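Local atomic coordinates of FAD linked oxidase-like protein (Myceliophthora thermophila, PDB entry 5L6G), a protein that oxidises the C1 hydroxyl of xylooligosaccharides and related sugars to lactones, using bicovalently bound FAD and reducing molecular oxygen to hydrogen peroxide. Residues Ala26-Pro37 and His72-Val83; Thr48-Arg56 and Pro334-Tyr343. All coordinates share one frame; numbering follows the deposited sequence. Where two conformers were deposited one is given.

Contact 1. Residues Ala26-Pro37 and His72-Val83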
# COMPACT_ATOMS: atom_id res chain seq x y z
N ALA A 26 33.32 3.22 6.46
CA ALA A 26 33.39 1.83 6.92
C ALA A 26 32.32 0.94 6.23
O ALA A 26 32.59 -0.20 5.88
CB ALA A 26 33.25 1.77 8.42
N ILE A 27 31.13 1.46 6.01
CA ILE A 27 30.07 0.65 5.38
C ILE A 27 30.48 0.28 3.95
O ILE A 27 30.20 -0.81 3.48
CB ILE A 27 28.70 1.36 5.40
CG1 ILE A 27 27.58 0.42 4.95
CG2 ILE A 27 28.70 2.59 4.49
CD1 ILE A 27 27.44 -0.84 5.77
N ASP A 28 31.17 1.19 3.28
CA ASP A 28 31.57 0.97 1.88
C ASP A 28 32.63 -0.10 1.80
O ASP A 28 32.56 -1.00 0.97
CB ASP A 28 32.06 2.27 1.27
CG ASP A 28 31.06 3.37 1.41
OD1 ASP A 28 30.01 3.28 0.74
OD2 ASP A 28 31.30 4.30 2.21
N GLU A 29 33.61 0.01 2.68
CA GLU A 29 34.66 -0.97 2.77
C GLU A 29 34.12 -2.34 3.17
O GLU A 29 34.58 -3.35 2.65
CB GLU A 29 35.71 -0.52 3.78
CG GLU A 29 36.44 0.74 3.38
CD GLU A 29 36.94 0.72 1.93
OE1 GLU A 29 37.60 -0.28 1.52
OE2 GLU A 29 36.67 1.71 1.20
N CYS A 30 33.16 -2.38 4.08
CA CYS A 30 32.57 -3.66 4.49
C CYS A 30 31.91 -4.35 3.29
O CYS A 30 32.12 -5.53 3.02
CB CYS A 30 31.52 -3.47 5.59
SG CYS A 30 31.00 -5.04 6.29
N LEU A 31 31.12 -3.59 2.56
CA LEU A 31 30.40 -4.13 1.41
C LEU A 31 31.35 -4.62 0.32
O LEU A 31 31.13 -5.67 -0.30
CB LEU A 31 29.44 -3.08 0.87
CG LEU A 31 28.28 -2.71 1.80
CD1 LEU A 31 27.56 -1.46 1.28
CD2 LEU A 31 27.28 -3.85 1.95
N LYS A 32 32.44 -3.87 0.12
CA LYS A 32 33.42 -4.23 -0.88
C LYS A 32 34.08 -5.55 -0.49
O LYS A 32 34.12 -6.47 -1.31
CB LYS A 32 34.47 -3.13 -1.00
CG LYS A 32 35.45 -3.31 -2.15
CD LYS A 32 36.32 -2.08 -2.27
CE LYS A 32 37.50 -2.32 -3.20
NZ LYS A 32 37.04 -2.45 -4.61
N ASN A 33 34.57 -5.65 0.75
CA ASN A 33 35.22 -6.90 1.19
C ASN A 33 34.24 -8.05 1.15
O ASN A 33 34.62 -9.17 0.84
CB ASN A 33 35.80 -6.81 2.60
CG ASN A 33 36.27 -8.16 3.11
OD1 ASN A 33 37.26 -8.71 2.62
ND2 ASN A 33 35.56 -8.72 4.08
N ALA A 34 32.97 -7.77 1.43
CA ALA A 34 31.92 -8.80 1.40
C ALA A 34 31.43 -9.15 -0.01
O ALA A 34 30.57 -10.02 -0.15
CB ALA A 34 30.76 -8.43 2.30
N LYS A 35 31.98 -8.51 -1.04
CA LYS A 35 31.64 -8.78 -2.44
C LYS A 35 30.17 -8.47 -2.73
O LYS A 35 29.53 -9.12 -3.55
CB LYS A 35 31.97 -10.24 -2.82
CG LYS A 35 33.39 -10.68 -2.51
CD LYS A 35 33.59 -12.15 -2.89
CE LYS A 35 34.94 -12.70 -2.46
NZ LYS A 35 36.06 -11.83 -2.92
N VAL A 36 29.63 -7.46 -2.05
CA VAL A 36 28.27 -7.01 -2.31
C VAL A 36 28.32 -5.92 -3.39
O VAL A 36 29.02 -4.93 -3.23
CB VAL A 36 27.64 -6.40 -1.04
CG1 VAL A 36 26.23 -5.92 -1.35
CG2 VAL A 36 27.64 -7.41 0.10
N PRO A 37 27.57 -6.10 -4.48
CA PRO A 37 27.52 -5.03 -5.48
C PRO A 37 26.93 -3.77 -4.87
O PRO A 37 26.04 -3.86 -4.01
CB PRO A 37 26.60 -5.60 -6.58
CG PRO A 37 26.44 -7.05 -6.30
CD PRO A 37 26.65 -7.21 -4.81
N HIS A 72 23.82 -11.63 -1.25
CA HIS A 72 24.18 -10.23 -1.22
C HIS A 72 23.36 -9.50 -0.16
O HIS A 72 23.89 -8.65 0.55
CB HIS A 72 23.97 -9.56 -2.57
CG HIS A 72 24.94 -10.02 -3.61
ND1 HIS A 72 24.68 -9.93 -4.95
CD2 HIS A 72 26.15 -10.60 -3.50
CE1 HIS A 72 25.69 -10.43 -5.63
NE2 HIS A 72 26.60 -10.84 -4.77
N ILE A 73 22.08 -9.85 -0.05
CA ILE A 73 21.22 -9.24 0.97
C ILE A 73 21.75 -9.57 2.37
O ILE A 73 21.85 -8.68 3.23
CB ILE A 73 19.73 -9.66 0.86
CG1 ILE A 73 19.18 -9.22 -0.50
CG2 ILE A 73 18.93 -9.04 1.99
CD1 ILE A 73 17.81 -9.79 -0.83
N GLN A 74 22.10 -10.83 2.59
CA GLN A 74 22.61 -11.23 3.90
C GLN A 74 23.86 -10.48 4.24
O GLN A 74 24.02 -10.00 5.37
CB GLN A 74 22.96 -12.69 3.93
CG GLN A 74 21.78 -13.59 3.86
CD GLN A 74 22.23 -15.02 3.75
OE1 GLN A 74 22.33 -15.55 2.63
NE2 GLN A 74 22.56 -15.64 4.89
N ALA A 75 24.76 -10.41 3.26
CA ALA A 75 26.05 -9.78 3.45
C ALA A 75 25.89 -8.28 3.74
O ALA A 75 26.62 -7.74 4.58
CB ALA A 75 26.94 -9.99 2.24
N ALA A 76 24.99 -7.63 3.01
CA ALA A 76 24.70 -6.21 3.23
C ALA A 76 24.17 -5.98 4.63
O ALA A 76 24.64 -5.09 5.35
CB ALA A 76 23.71 -5.68 2.21
N VAL A 77 23.21 -6.80 5.04
CA VAL A 77 22.65 -6.68 6.38
C VAL A 77 23.73 -6.83 7.45
O VAL A 77 23.81 -6.01 8.39
CB VAL A 77 21.55 -7.72 6.60
CG1 VAL A 77 21.20 -7.84 8.09
CG2 VAL A 77 20.32 -7.34 5.79
N LEU A 78 24.58 -7.84 7.30
CA LEU A 78 25.63 -8.07 8.27
C LEU A 78 26.59 -6.90 8.35
O LEU A 78 27.07 -6.56 9.45
CB LEU A 78 26.40 -9.33 7.90
CG LEU A 78 25.65 -10.61 8.21
CD1 LEU A 78 26.19 -11.76 7.37
CD2 LEU A 78 25.77 -10.93 9.70
N CYS A 79 26.85 -6.28 7.20
CA CYS A 79 27.76 -5.14 7.14
C CYS A 79 27.21 -3.97 7.95
O CYS A 79 27.94 -3.36 8.73
CB CYS A 79 28.04 -4.74 5.69
SG CYS A 79 29.44 -5.65 5.03
N ALA A 80 25.93 -3.68 7.75
CA ALA A 80 25.25 -2.65 8.53
C ALA A 80 25.35 -2.95 10.01
O ALA A 80 25.63 -2.05 10.79
CB ALA A 80 23.80 -2.56 8.13
N ALA A 81 25.09 -4.19 10.38
CA ALA A 81 25.18 -4.58 11.78
C ALA A 81 26.60 -4.41 12.34
O ALA A 81 26.77 -3.88 13.43
CB ALA A 81 24.73 -6.02 11.96
N GLU A 82 27.58 -4.91 11.60
CA GLU A 82 28.98 -4.85 12.00
C GLU A 82 29.49 -3.40 12.10
O GLU A 82 30.18 -3.04 13.05
CB GLU A 82 29.82 -5.70 11.03
CG GLU A 82 31.34 -5.59 11.13
CD GLU A 82 32.03 -6.48 10.10
OE1 GLU A 82 31.39 -7.45 9.62
OE2 GLU A 82 33.20 -6.18 9.76
N VAL A 83 29.16 -2.60 11.09
CA VAL A 83 29.64 -1.22 10.99
C VAL A 83 28.88 -0.30 11.94
O VAL A 83 29.46 0.64 12.50
CB VAL A 83 29.54 -0.76 9.52
CG1 VAL A 83 29.53 0.74 9.36
CG2 VAL A 83 30.68 -1.38 8.72
O HOH W 1 29.07 -11.41 -5.22
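A disulfide-pinned pair of roughly antiparallel helices near the N-terminus of the chain, at the periphery of the protein, joins Cys30 of helix 26-33 to Cys79 of helix 70-83. The SG atoms are 2.1 Å apart with a chi3 of -83°, and the axes of segments 26-33 and 72-83 run at 144° with a closest approach of 9.2 Å. Cys30 swings SG opposite its own backbone N (chi1 -171°), which carries the sulfur across to Cys79. Beside the bridge, Leu31 lays CD2 over the Ala76-Cys79 turn, 3.7 Å from Ala76 CA, while Ile27 rests CD1 on the backbone between Cys79 and Ala80. Val83 closes this end, its CG2 reaching Ala26 O at 3.6 Å and its CG1 meeting the CB atoms of Ala26 and Ile27. Beyond the Schellman motif that ends helix 26-33 at Lys35, the methyl CG2 of Val36 presses tightly on Ala75 CB at 3.4 Å. Pro37 lies over one face of the His72 imidazole in a CH-pi contact, CD 3.3 Å from the ring centroid. At the ring edge a water bridges His72 NE2 and Lys35 O, and ND1 accepts a hydrogen bond from Ala68 N, which helps fix the turn of the ring. No direct hydrogen bond crosses between the segments; the disulfide, apolar contacts, one CH-pi contact and a water bridge join them.

Contact 2. Residues Thr48-Arg56 and Pro334-Tyr343; sequences TDASPFNDR and PGYDQSETFY. With XYP (beta-D-xylopyranose), chain I; FAD (flavin-adenine dinucleotide), chain D.
Asn54 and Phe342 form the dense centre of this contact: the amide of Asn54 stacks on the Phe342 ring, planes 8° apart, with ND2 3.4 Å above the ring centre. The same amide pairs with the backbone of Phe342, OD1 accepting its N and ND2 giving a 2.9 Å bond to Phe342 O; ND2 is also hydrogen-bonded to Tyr96 O. Asn54 OD1 takes Arg56 N too, in an Asx turn, from the opposite face of its carbonyl plane. Phe342 O is gripped twice, since Arg56 NE reaches it at 2.9 Å, the oxygen lying in the guanidinium plane. Main-chain bonds from Glu340 N to Phe53 O and from Asp55 N to Glu340 O make a single bridge. Phe53, lining the FAD pocket, touches Phe342 rim to rim, CE2 to CE1 3.4 Å, ring planes at 57°; the flavin methyl C8M sits 3.3 Å above one face of Phe53.

The outer side is polar and partly exposed: Ser339 OG donates to Asp55 OD2, and a water links that oxygen to Thr341 OG1. Toward Pro334, Thr48 CG2 rests on the Pro334-Tyr336 backbone. At the other end Arg56, bent at chi3 (67°), offers NH1 at 2.8 Å and NH2 more obliquely to O1 of a beta-D-xylopyranose that Tyr343 and Phe426 also border, separate from the one near Thr154, Arg272, Glu412 and Tyr451. The loop following helix 45-50 thus runs beside residues 339-343, leading into the strand that pairs antiparallel with strand 409-417, and Phe426 of helix 426-437 adjoins Arg56.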
# COMPACT_ATOMS: atom_id res chain seq x y z
N THR A 48 19.67 7.97 -9.47
CA THR A 48 18.52 7.13 -9.75
C THR A 48 18.17 6.26 -8.56
O THR A 48 17.03 6.26 -8.09
CB THR A 48 18.82 6.21 -10.95
OG1 THR A 48 19.06 7.03 -12.09
CG2 THR A 48 17.67 5.28 -11.24
N ASP A 49 19.16 5.53 -8.04
CA ASP A 49 18.90 4.60 -6.94
C ASP A 49 18.48 5.30 -5.64
O ASP A 49 17.67 4.77 -4.89
CB ASP A 49 20.13 3.71 -6.69
CG ASP A 49 20.27 2.61 -7.74
OD1 ASP A 49 19.29 2.35 -8.47
OD2 ASP A 49 21.36 1.99 -7.83
N ALA A 50 19.04 6.48 -5.39
CA ALA A 50 18.71 7.24 -4.19
C ALA A 50 17.41 8.08 -4.28
O ALA A 50 16.95 8.60 -3.27
CB ALA A 50 19.87 8.16 -3.83
N SER A 51 16.83 8.23 -5.47
CA SER A 51 15.76 9.22 -5.67
C SER A 51 14.41 8.72 -5.17
O SER A 51 13.99 7.62 -5.54
CB SER A 51 15.66 9.63 -7.14
OG SER A 51 15.62 8.48 -7.97
N PRO A 52 13.71 9.54 -4.35
CA PRO A 52 12.45 9.16 -3.73
C PRO A 52 11.35 9.12 -4.77
O PRO A 52 11.51 9.65 -5.86
CB PRO A 52 12.20 10.33 -2.77
CG PRO A 52 12.78 11.50 -3.47
CD PRO A 52 14.02 10.97 -4.12
N PHE A 53 10.22 8.50 -4.44
CA PHE A 53 9.03 8.71 -5.22
C PHE A 53 8.49 10.10 -4.87
O PHE A 53 8.05 10.86 -5.75
CB PHE A 53 7.95 7.68 -4.93
CG PHE A 53 6.65 8.05 -5.55
CD1 PHE A 53 6.50 7.99 -6.93
CD2 PHE A 53 5.60 8.52 -4.78
CE1 PHE A 53 5.31 8.38 -7.53
CE2 PHE A 53 4.40 8.90 -5.37
CZ PHE A 53 4.26 8.83 -6.74
N ASN A 54 8.51 10.42 -3.59
CA ASN A 54 8.06 11.72 -3.14
C ASN A 54 9.23 12.69 -3.13
O ASN A 54 10.06 12.65 -2.23
CB ASN A 54 7.45 11.64 -1.74
CG ASN A 54 6.69 12.91 -1.35
OD1 ASN A 54 6.82 13.98 -1.99
ND2 ASN A 54 5.91 12.81 -0.30
N ASP A 55 9.28 13.56 -4.13
CA ASP A 55 10.35 14.55 -4.25
C ASP A 55 10.41 15.55 -3.11
O ASP A 55 11.38 16.28 -2.99
CB ASP A 55 10.24 15.33 -5.55
CG ASP A 55 10.67 14.52 -6.74
OD1 ASP A 55 11.71 13.84 -6.63
OD2 ASP A 55 9.97 14.58 -7.76
N ARG A 56 9.37 15.59 -2.29
CA ARG A 56 9.39 16.42 -1.09
C ARG A 56 10.38 15.87 -0.06
O ARG A 56 10.83 16.62 0.81
CB ARG A 56 8.02 16.48 -0.46
CG ARG A 56 7.85 17.54 0.61
CD ARG A 56 6.40 17.60 1.08
NE ARG A 56 5.96 16.42 1.80
CZ ARG A 56 6.30 16.13 3.06
NH1 ARG A 56 7.13 16.91 3.75
NH2 ARG A 56 5.82 15.03 3.64
N PRO A 334 15.83 -0.43 -14.17
CA PRO A 334 16.39 0.24 -12.99
C PRO A 334 16.43 1.79 -13.10
O PRO A 334 16.55 2.48 -12.09
CB PRO A 334 17.81 -0.34 -12.89
CG PRO A 334 18.13 -0.82 -14.27
CD PRO A 334 16.83 -1.29 -14.84
N GLY A 335 16.31 2.32 -14.32
CA GLY A 335 16.19 3.76 -14.53
C GLY A 335 14.87 4.37 -14.07
O GLY A 335 14.72 5.60 -14.08
N TYR A 336 13.91 3.53 -13.69
CA TYR A 336 12.64 3.99 -13.14
C TYR A 336 12.84 5.21 -12.25
O TYR A 336 13.67 5.20 -11.34
CB TYR A 336 11.99 2.88 -12.32
CG TYR A 336 10.63 3.25 -11.80
CD1 TYR A 336 9.50 3.08 -12.58
CD2 TYR A 336 10.47 3.79 -10.51
CE1 TYR A 336 8.25 3.42 -12.11
CE2 TYR A 336 9.21 4.13 -10.03
CZ TYR A 336 8.11 3.94 -10.83
OH TYR A 336 6.87 4.26 -10.39
N ASP A 337 12.10 6.28 -12.55
CA ASP A 337 12.28 7.54 -11.84
C ASP A 337 11.00 8.40 -11.78
O ASP A 337 11.10 9.63 -11.70
CB ASP A 337 13.43 8.34 -12.47
CG ASP A 337 13.13 8.79 -13.90
OD1 ASP A 337 11.97 8.67 -14.35
OD2 ASP A 337 14.07 9.26 -14.57
N GLN A 338 9.83 7.76 -11.80
CA GLN A 338 8.59 8.50 -11.67
C GLN A 338 8.59 9.13 -10.29
O GLN A 338 8.96 8.47 -9.30
CB GLN A 338 7.36 7.59 -11.83
CG GLN A 338 7.25 6.94 -13.20
CD GLN A 338 7.18 7.95 -14.32
OE1 GLN A 338 8.18 8.24 -14.98
NE2 GLN A 338 5.99 8.52 -14.54
N SER A 339 8.27 10.42 -10.20
CA SER A 339 8.18 11.05 -8.89
C SER A 339 7.17 12.20 -8.88
O SER A 339 6.84 12.75 -9.92
CB SER A 339 9.56 11.54 -8.45
OG SER A 339 10.02 12.59 -9.28
N GLU A 340 6.68 12.52 -7.69
CA GLU A 340 5.75 13.63 -7.47
C GLU A 340 6.14 14.32 -6.18
O GLU A 340 6.92 13.78 -5.37
CB GLU A 340 4.30 13.15 -7.37
CG GLU A 340 3.85 12.38 -8.59
CD GLU A 340 2.43 11.90 -8.52
OE1 GLU A 340 1.69 12.18 -7.55
OE2 GLU A 340 2.04 11.20 -9.47
N THR A 341 5.61 15.53 -6.00
CA THR A 341 5.84 16.29 -4.77
C THR A 341 4.51 16.42 -4.08
O THR A 341 3.57 16.97 -4.64
CB THR A 341 6.40 17.69 -5.07
OG1 THR A 341 7.61 17.56 -5.82
CG2 THR A 341 6.68 18.46 -3.80
N PHE A 342 4.41 15.92 -2.86
CA PHE A 342 3.11 15.85 -2.22
C PHE A 342 3.20 15.60 -0.71
O PHE A 342 4.27 15.23 -0.17
CB PHE A 342 2.27 14.74 -2.88
CG PHE A 342 2.84 13.36 -2.68
CD1 PHE A 342 3.86 12.89 -3.50
CD2 PHE A 342 2.39 12.54 -1.66
CE1 PHE A 342 4.41 11.63 -3.31
CE2 PHE A 342 2.93 11.26 -1.47
CZ PHE A 342 3.94 10.81 -2.30
N TYR A 343 2.04 15.80 -0.07
CA TYR A 343 1.78 15.31 1.27
C TYR A 343 0.57 14.41 1.20
O TYR A 343 -0.30 14.65 0.39
CB TYR A 343 1.53 16.46 2.26
CG TYR A 343 1.24 15.98 3.66
CD1 TYR A 343 2.09 15.11 4.30
CD2 TYR A 343 0.13 16.42 4.36
CE1 TYR A 343 1.84 14.66 5.59
CE2 TYR A 343 -0.13 15.99 5.66
CZ TYR A 343 0.74 15.10 6.27
OH TYR A 343 0.52 14.64 7.56
O1 XYP I . 7.64 15.60 6.19
C1 XYP I . 6.78 15.84 7.28
C2 XYP I . 7.02 17.26 7.79
C3 XYP I . 6.06 17.54 8.91
C4 XYP I . 4.65 17.36 8.38
C5 XYP I . 4.48 15.97 7.81
O2 XYP I . 8.38 17.44 8.24
O3 XYP I . 6.19 18.88 9.37
O4 XYP I . 3.75 17.59 9.46
O5 XYP I . 5.46 15.72 6.80
PA FAD D . 9.46 1.09 -0.74
O1A FAD D . 10.58 0.41 -1.51
O2A FAD D . 9.60 2.56 -0.53
O5B FAD D . 9.16 0.30 0.58
C5B FAD D . 8.13 0.67 1.51
C4B FAD D . 8.43 0.08 2.87
O4B FAD D . 8.49 -1.35 2.76
C3B FAD D . 9.78 0.52 3.42
O3B FAD D . 9.71 0.55 4.83
C2B FAD D . 10.71 -0.59 2.99
O2B FAD D . 11.89 -0.67 3.77
C1B FAD D . 9.80 -1.79 3.12
N9A FAD D . 10.24 -2.87 2.23
C8A FAD D . 10.42 -2.82 0.91
N7A FAD D . 10.86 -4.02 0.44
C5A FAD D . 10.93 -4.81 1.51
C6A FAD D . 11.35 -6.20 1.73
N6A FAD D . 11.72 -6.90 0.65
N1A FAD D . 11.33 -6.66 3.00
C2A FAD D . 10.94 -5.93 4.05
N3A FAD D . 10.53 -4.63 3.91
C4A FAD D . 10.52 -4.06 2.68
N1 FAD D . -1.15 1.21 -2.17
C2 FAD D . -2.31 0.49 -2.17
O2 FAD D . -2.62 -0.17 -1.14
N3 FAD D . -3.10 0.44 -3.27
C4 FAD D . -2.79 1.10 -4.41
O4 FAD D . -3.52 1.07 -5.45
C4X FAD D . -1.56 1.91 -4.49
N5 FAD D . -1.17 2.60 -5.60
C5X FAD D . 0.00 3.33 -5.66
C6 FAD D . 0.41 4.01 -6.82
C7 FAD D . 1.60 4.75 -6.81
C7M FAD D . 1.98 5.49 -8.07
C8 FAD D . 2.49 4.78 -5.60
C8M FAD D . 3.83 5.52 -5.60
C9 FAD D . 2.08 4.08 -4.47
C9A FAD D . 0.86 3.37 -4.44
N10 FAD D . 0.42 2.67 -3.29
C10 FAD D . -0.76 1.93 -3.25
C1' FAD D . 1.19 2.67 -2.05
C2' FAD D . 2.13 1.50 -1.97
O2' FAD D . 1.35 0.36 -1.61
C3' FAD D . 3.09 1.82 -0.83
O3' FAD D . 3.78 3.05 -1.07
C4' FAD D . 4.09 0.67 -0.72
O4' FAD D . 4.50 0.55 0.65
C5' FAD D . 5.26 0.92 -1.64
O5' FAD D . 6.00 -0.29 -1.82
P FAD D . 7.43 -0.17 -2.47
O1P FAD D . 8.16 -1.47 -2.40
O2P FAD D . 7.33 0.49 -3.80
O3P FAD D . 8.08 0.98 -1.55
O HOH W 2 8.00 16.23 -8.29

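The two contacts lie about 25 Å apart between centres, and their segments alternate along the chain. Contact 1 is peripheral, about 29 Å from the centre of the chain and away from the flavin and sugar sites; contact 2 lies deeper, at about 16 Å, and borders both FAD and a bound xylose. Strand 63-65 packs on both, through Ala63 and Ala65 in contact 1 and Ile64 in contact 2. In contact 1 helix meets helix through a covalent bridge and aliphatic side chains, with Pro37 on His72 and a water beyond, whereas contact 2 joins two mostly loop segments through direct backbone and side-chain hydrogen bonds, together with aromatic and ligand contacts.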